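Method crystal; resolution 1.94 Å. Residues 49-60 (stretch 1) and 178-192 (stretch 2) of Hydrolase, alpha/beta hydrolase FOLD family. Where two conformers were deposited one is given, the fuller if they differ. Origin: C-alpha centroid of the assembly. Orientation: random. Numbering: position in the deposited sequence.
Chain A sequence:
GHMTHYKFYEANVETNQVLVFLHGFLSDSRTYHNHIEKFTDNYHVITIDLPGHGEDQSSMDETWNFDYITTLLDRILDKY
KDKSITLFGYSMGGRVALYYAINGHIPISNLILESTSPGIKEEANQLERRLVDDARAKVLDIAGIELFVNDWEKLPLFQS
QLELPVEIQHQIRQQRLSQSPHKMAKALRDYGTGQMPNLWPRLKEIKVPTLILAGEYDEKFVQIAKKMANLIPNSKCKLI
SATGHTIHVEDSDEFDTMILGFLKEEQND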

# COMPACT_ATOMS: atom_id res chain seq x y z
N ASP A 49 -6.01 7.25 4.10
CA ASP A 49 -6.53 6.06 4.76
C ASP A 49 -7.54 5.37 3.85
O ASP A 49 -8.50 5.99 3.41
CB ASP A 49 -7.19 6.45 6.08
CG ASP A 49 -6.19 6.72 7.17
OD1 ASP A 49 -5.00 6.41 6.97
OD2 ASP A 49 -6.58 7.27 8.22
N LEU A 50 -7.30 4.10 3.57
CA LEU A 50 -8.15 3.35 2.66
C LEU A 50 -9.41 2.87 3.40
O LEU A 50 -9.45 2.90 4.65
CB LEU A 50 -7.34 2.18 2.03
CG LEU A 50 -6.24 2.67 1.05
CD1 LEU A 50 -5.16 1.61 0.79
CD2 LEU A 50 -6.87 3.15 -0.27
N PRO A 51 -10.45 2.46 2.65
CA PRO A 51 -11.72 2.08 3.26
C PRO A 51 -11.55 1.11 4.43
O PRO A 51 -10.84 0.07 4.32
CB PRO A 51 -12.46 1.40 2.12
CG PRO A 51 -11.96 2.15 0.90
CD PRO A 51 -10.50 2.35 1.17
N GLY A 52 -12.20 1.46 5.53
CA GLY A 52 -12.16 0.68 6.78
C GLY A 52 -10.97 0.94 7.69
O GLY A 52 -10.96 0.48 8.83
N HIS A 53 -9.95 1.62 7.18
CA HIS A 53 -8.70 1.79 7.92
C HIS A 53 -8.49 3.18 8.50
O HIS A 53 -8.81 4.21 7.86
CB HIS A 53 -7.50 1.45 7.04
CG HIS A 53 -7.43 -0.01 6.67
ND1 HIS A 53 -8.35 -0.61 5.84
CD2 HIS A 53 -6.58 -0.98 7.06
CE1 HIS A 53 -8.06 -1.89 5.71
NE2 HIS A 53 -6.98 -2.14 6.44
N GLY A 54 -7.89 3.21 9.70
CA GLY A 54 -7.57 4.46 10.37
C GLY A 54 -8.75 5.39 10.46
O GLY A 54 -9.79 5.04 11.03
N GLU A 55 -8.60 6.58 9.87
CA GLU A 55 -9.62 7.61 10.02
C GLU A 55 -10.67 7.58 8.91
O GLU A 55 -11.50 8.47 8.83
CB GLU A 55 -8.95 8.98 10.18
CG GLU A 55 -8.27 9.14 11.56
CD GLU A 55 -7.69 10.53 11.80
OE1 GLU A 55 -6.74 10.64 12.59
OE2 GLU A 55 -8.17 11.51 11.19
N ASP A 56 -10.63 6.54 8.07
CA ASP A 56 -11.61 6.40 7.01
C ASP A 56 -13.03 6.34 7.55
O ASP A 56 -13.28 5.73 8.60
CB ASP A 56 -11.34 5.15 6.17
CG ASP A 56 -12.49 4.84 5.24
OD1 ASP A 56 -12.54 5.48 4.15
OD2 ASP A 56 -13.35 4.01 5.62
N GLN A 57 -13.95 6.97 6.83
CA GLN A 57 -15.36 6.91 7.19
C GLN A 57 -16.26 6.45 6.04
O GLN A 57 -17.40 6.89 5.92
CB GLN A 57 -15.84 8.25 7.80
CG GLN A 57 -15.16 8.68 9.11
CD GLN A 57 -15.42 10.15 9.48
OE1 GLN A 57 -15.42 11.03 8.62
NE2 GLN A 57 -15.62 10.40 10.76
N SER A 58 -15.74 5.58 5.19
CA SER A 58 -16.53 4.89 4.18
C SER A 58 -17.72 4.14 4.82
O SER A 58 -17.58 3.50 5.88
CB SER A 58 -15.64 3.93 3.40
OG SER A 58 -14.66 4.63 2.63
N SER A 59 -18.89 4.25 4.20
CA SER A 59 -20.11 3.63 4.72
C SER A 59 -19.97 2.12 4.74
O SER A 59 -19.60 1.52 3.74
CB SER A 59 -21.33 3.97 3.88
OG SER A 59 -22.42 3.15 4.31
N MET A 60 -20.34 1.51 5.87
CA MET A 60 -20.40 0.05 5.98
C MET A 60 -21.39 -0.55 5.00
O MET A 60 -21.39 -1.76 4.79
CB MET A 60 -20.83 -0.39 7.38
CG MET A 60 -19.86 -0.10 8.51
SD MET A 60 -18.21 -0.56 7.99
CE MET A 60 -18.30 -2.34 8.07
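Stretch 2 178-192: SQSPHKMAKALRDYG

A loop without regular secondary structure can be held against a helix by a few polar contacts to its backbone, with side chains filling the space between; residues 49-60 and 178-192 of this alpha/beta hydrolase fold protein are a compact example. Two direct hydrogen bonds join the stretches, and both address main-chain atoms of the loop. Toward the end of stretch 2, Tyr191 OH donates to Pro51 O at 2.7 Å. Near its beginning, Gln179 OE1 accepts from Gly54 N at 2.9 Å, with an almost linear N-H...O angle of 175°. Between these anchors stretch 2 forms a helix that begins at Pro181, with Ser180 at the N-cap position.

Waters extend the polar network. Water 1 donates to both Gly52 O (2.5 Å) and Gln179 OE1 (2.6 Å) and accepts from Ser180 N (3.1 Å), so it ties the loop to the residues just before the helix. Lys183, its side chain extended beyond an m chi1, reaches the loop through solvent: Lys183 NZ donates to water 3 at 2.8 Å, and that water lies 2.8 Å from Asp56 OD2 and 2.9 Å from Ser58 O. Farther along the helix, Lys186 NZ forms a salt bridge with Asp190 OD2 at 2.7 Å and also donates to water 4 (3.0 Å), which in turn donates to Met60 O (3.3 Å).

The loop presents its carbonyls and amides through two successive turns, type II from Leu50 to His53 and type II' from His53 to Asp56. Each is closed by a backbone hydrogen bond, His53 N to Leu50 O at 2.9 Å and Asp56 N to His53 O at 3.0 Å. Asp56, from beyond the first turn, holds it through OD2, which accepts from Gly52 N at 2.8 Å. The course is antiparallel in register here: Gly52 lies beside Lys183, CA to CA 4.7 Å, whereas the later Gly54 lies nearest the earlier Gln179, at 6.4 Å between CA atoms. Gly52 has a positive phi of 83°, which by itself favours glycine, and a CB built there would point toward the helix and stand a tight 3.1 Å from Lys183 O. Without one, the backbone comes close enough for Gly52 O to lie 3.3 Å from Lys183 CB and 3.1 Å from Met184 CE.

Around this close approach, the His53 ring meets several side chains of stretch 2. Met184 CE sits over one face of its ring, 3.3 Å from the centroid and only 6° off the normal, a CH-pi contact, while Ala187 CB meets the ring edge at 3.6 Å from His53 CE1. His53 ND1 donates to Pro51 O at 3.0 Å; the same carbonyl thus accepts from both His53 and Tyr191. Leu50 CB approaches Tyr191 OH at 3.6 Å, and Pro51 CB packs 3.9 Å from Tyr191 CE2. Met60, the residue most covered by the other stretch, brings CE to the edge of the His182 ring, 3.4 Å from His182 CD2, and to 3.5 Å from Lys186 CD.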

# COMPACT_ATOMS: atom_id res chain seq x y z
N SER A 178 -5.70 -0.83 16.97
CA SER A 178 -6.61 0.31 16.91
C SER A 178 -7.56 0.20 15.73
O SER A 178 -8.52 0.96 15.64
CB SER A 178 -5.84 1.61 16.82
OG SER A 178 -5.28 1.71 15.54
N GLN A 179 -7.33 -0.76 14.83
CA GLN A 179 -8.24 -0.93 13.70
C GLN A 179 -9.53 -1.54 14.19
O GLN A 179 -9.54 -2.30 15.14
CB GLN A 179 -7.61 -1.79 12.59
CG GLN A 179 -6.31 -1.23 12.02
CD GLN A 179 -6.40 0.25 11.63
OE1 GLN A 179 -7.39 0.67 11.01
NE2 GLN A 179 -5.38 1.03 11.98
N SER A 180 -10.64 -1.17 13.56
CA SER A 180 -11.93 -1.76 13.88
C SER A 180 -12.05 -3.14 13.23
O SER A 180 -11.94 -3.26 12.00
CB SER A 180 -13.02 -0.84 13.35
OG SER A 180 -14.28 -1.39 13.59
N PRO A 181 -12.25 -4.20 14.05
CA PRO A 181 -12.30 -5.56 13.45
C PRO A 181 -13.42 -5.77 12.43
O PRO A 181 -13.20 -6.43 11.41
CB PRO A 181 -12.49 -6.49 14.66
CG PRO A 181 -12.96 -5.60 15.79
CD PRO A 181 -12.33 -4.24 15.52
N HIS A 182 -14.60 -5.18 12.67
CA HIS A 182 -15.69 -5.26 11.70
C HIS A 182 -15.32 -4.58 10.36
O HIS A 182 -15.64 -5.10 9.27
CB HIS A 182 -17.03 -4.75 12.30
CG HIS A 182 -17.16 -3.25 12.33
ND1 HIS A 182 -16.65 -2.48 13.35
CD2 HIS A 182 -17.74 -2.39 11.46
CE1 HIS A 182 -16.91 -1.20 13.11
NE2 HIS A 182 -17.57 -1.12 11.97
N LYS A 183 -14.60 -3.46 10.44
CA LYS A 183 -14.11 -2.81 9.24
C LYS A 183 -13.00 -3.61 8.56
O LYS A 183 -12.97 -3.66 7.34
CB LYS A 183 -13.64 -1.37 9.50
CG LYS A 183 -14.78 -0.48 9.91
CD LYS A 183 -14.38 0.99 10.02
CE LYS A 183 -15.59 1.83 10.44
NZ LYS A 183 -15.28 3.28 10.37
N MET A 184 -12.10 -4.22 9.34
CA MET A 184 -11.07 -5.06 8.77
C MET A 184 -11.71 -6.22 8.01
O MET A 184 -11.27 -6.56 6.93
CB MET A 184 -10.10 -5.55 9.86
CG MET A 184 -9.32 -4.41 10.54
SD MET A 184 -8.26 -3.52 9.33
CE MET A 184 -9.30 -2.13 8.89
N ALA A 185 -12.76 -6.79 8.58
CA ALA A 185 -13.50 -7.88 7.93
C ALA A 185 -14.09 -7.42 6.59
O ALA A 185 -13.96 -8.12 5.59
CB ALA A 185 -14.62 -8.40 8.86
N LYS A 186 -14.70 -6.23 6.57
CA LYS A 186 -15.30 -5.74 5.36
C LYS A 186 -14.21 -5.47 4.34
O LYS A 186 -14.38 -5.81 3.18
CB LYS A 186 -16.20 -4.53 5.62
CG LYS A 186 -16.93 -4.04 4.35
CD LYS A 186 -17.88 -2.90 4.65
CE LYS A 186 -18.46 -2.28 3.37
NZ LYS A 186 -19.19 -3.28 2.54
N ALA A 187 -13.09 -4.86 4.76
CA ALA A 187 -11.95 -4.65 3.84
C ALA A 187 -11.53 -5.95 3.17
O ALA A 187 -11.35 -6.00 1.94
CB ALA A 187 -10.75 -3.99 4.57
N LEU A 188 -11.36 -7.00 3.95
CA LEU A 188 -11.02 -8.33 3.40
C LEU A 188 -12.06 -8.85 2.40
O LEU A 188 -11.70 -9.26 1.29
CB LEU A 188 -10.81 -9.37 4.51
CG LEU A 188 -9.55 -9.18 5.36
CD1 LEU A 188 -9.57 -10.13 6.55
CD2 LEU A 188 -8.26 -9.33 4.53
N ARG A 189 -13.34 -8.83 2.79
CA ARG A 189 -14.39 -9.33 1.89
C ARG A 189 -14.53 -8.52 0.60
O ARG A 189 -14.79 -9.09 -0.45
CB ARG A 189 -15.74 -9.47 2.61
CG ARG A 189 -15.68 -10.30 3.93
CD ARG A 189 -17.04 -10.82 4.41
NE ARG A 189 -17.13 -10.87 5.87
CZ ARG A 189 -17.00 -11.96 6.64
NH1 ARG A 189 -16.73 -13.17 6.13
NH2 ARG A 189 -17.13 -11.83 7.95
N ASP A 190 -14.40 -7.20 0.68
CA ASP A 190 -14.64 -6.31 -0.47
C ASP A 190 -13.42 -6.06 -1.34
O ASP A 190 -13.55 -5.94 -2.55
CB ASP A 190 -15.22 -4.96 -0.05
CG ASP A 190 -16.58 -5.08 0.56
OD1 ASP A 190 -17.06 -6.21 0.70
OD2 ASP A 190 -17.15 -4.04 0.91
N TYR A 191 -12.23 -5.95 -0.76
CA TYR A 191 -11.05 -5.69 -1.62
C TYR A 191 -9.80 -6.48 -1.26
O TYR A 191 -8.67 -6.11 -1.64
CB TYR A 191 -10.77 -4.20 -1.84
CG TYR A 191 -10.36 -3.37 -0.64
CD1 TYR A 191 -9.03 -2.95 -0.51
CD2 TYR A 191 -11.28 -2.94 0.31
CE1 TYR A 191 -8.62 -2.12 0.52
CE2 TYR A 191 -10.88 -2.11 1.39
CZ TYR A 191 -9.54 -1.71 1.48
OH TYR A 191 -9.07 -0.89 2.48
N GLY A 192 -10.02 -7.60 -0.58
CA GLY A 192 -8.98 -8.58 -0.37
C GLY A 192 -8.45 -9.05 -1.70
O GLY A 192 -9.12 -8.91 -2.76
O HOH W 1 -10.00 0.64 11.18
O HOH W 2 -12.06 4.18 10.19
O HOH W 3 -15.20 3.06 7.53
O HOH W 4 -20.69 -4.95 4.51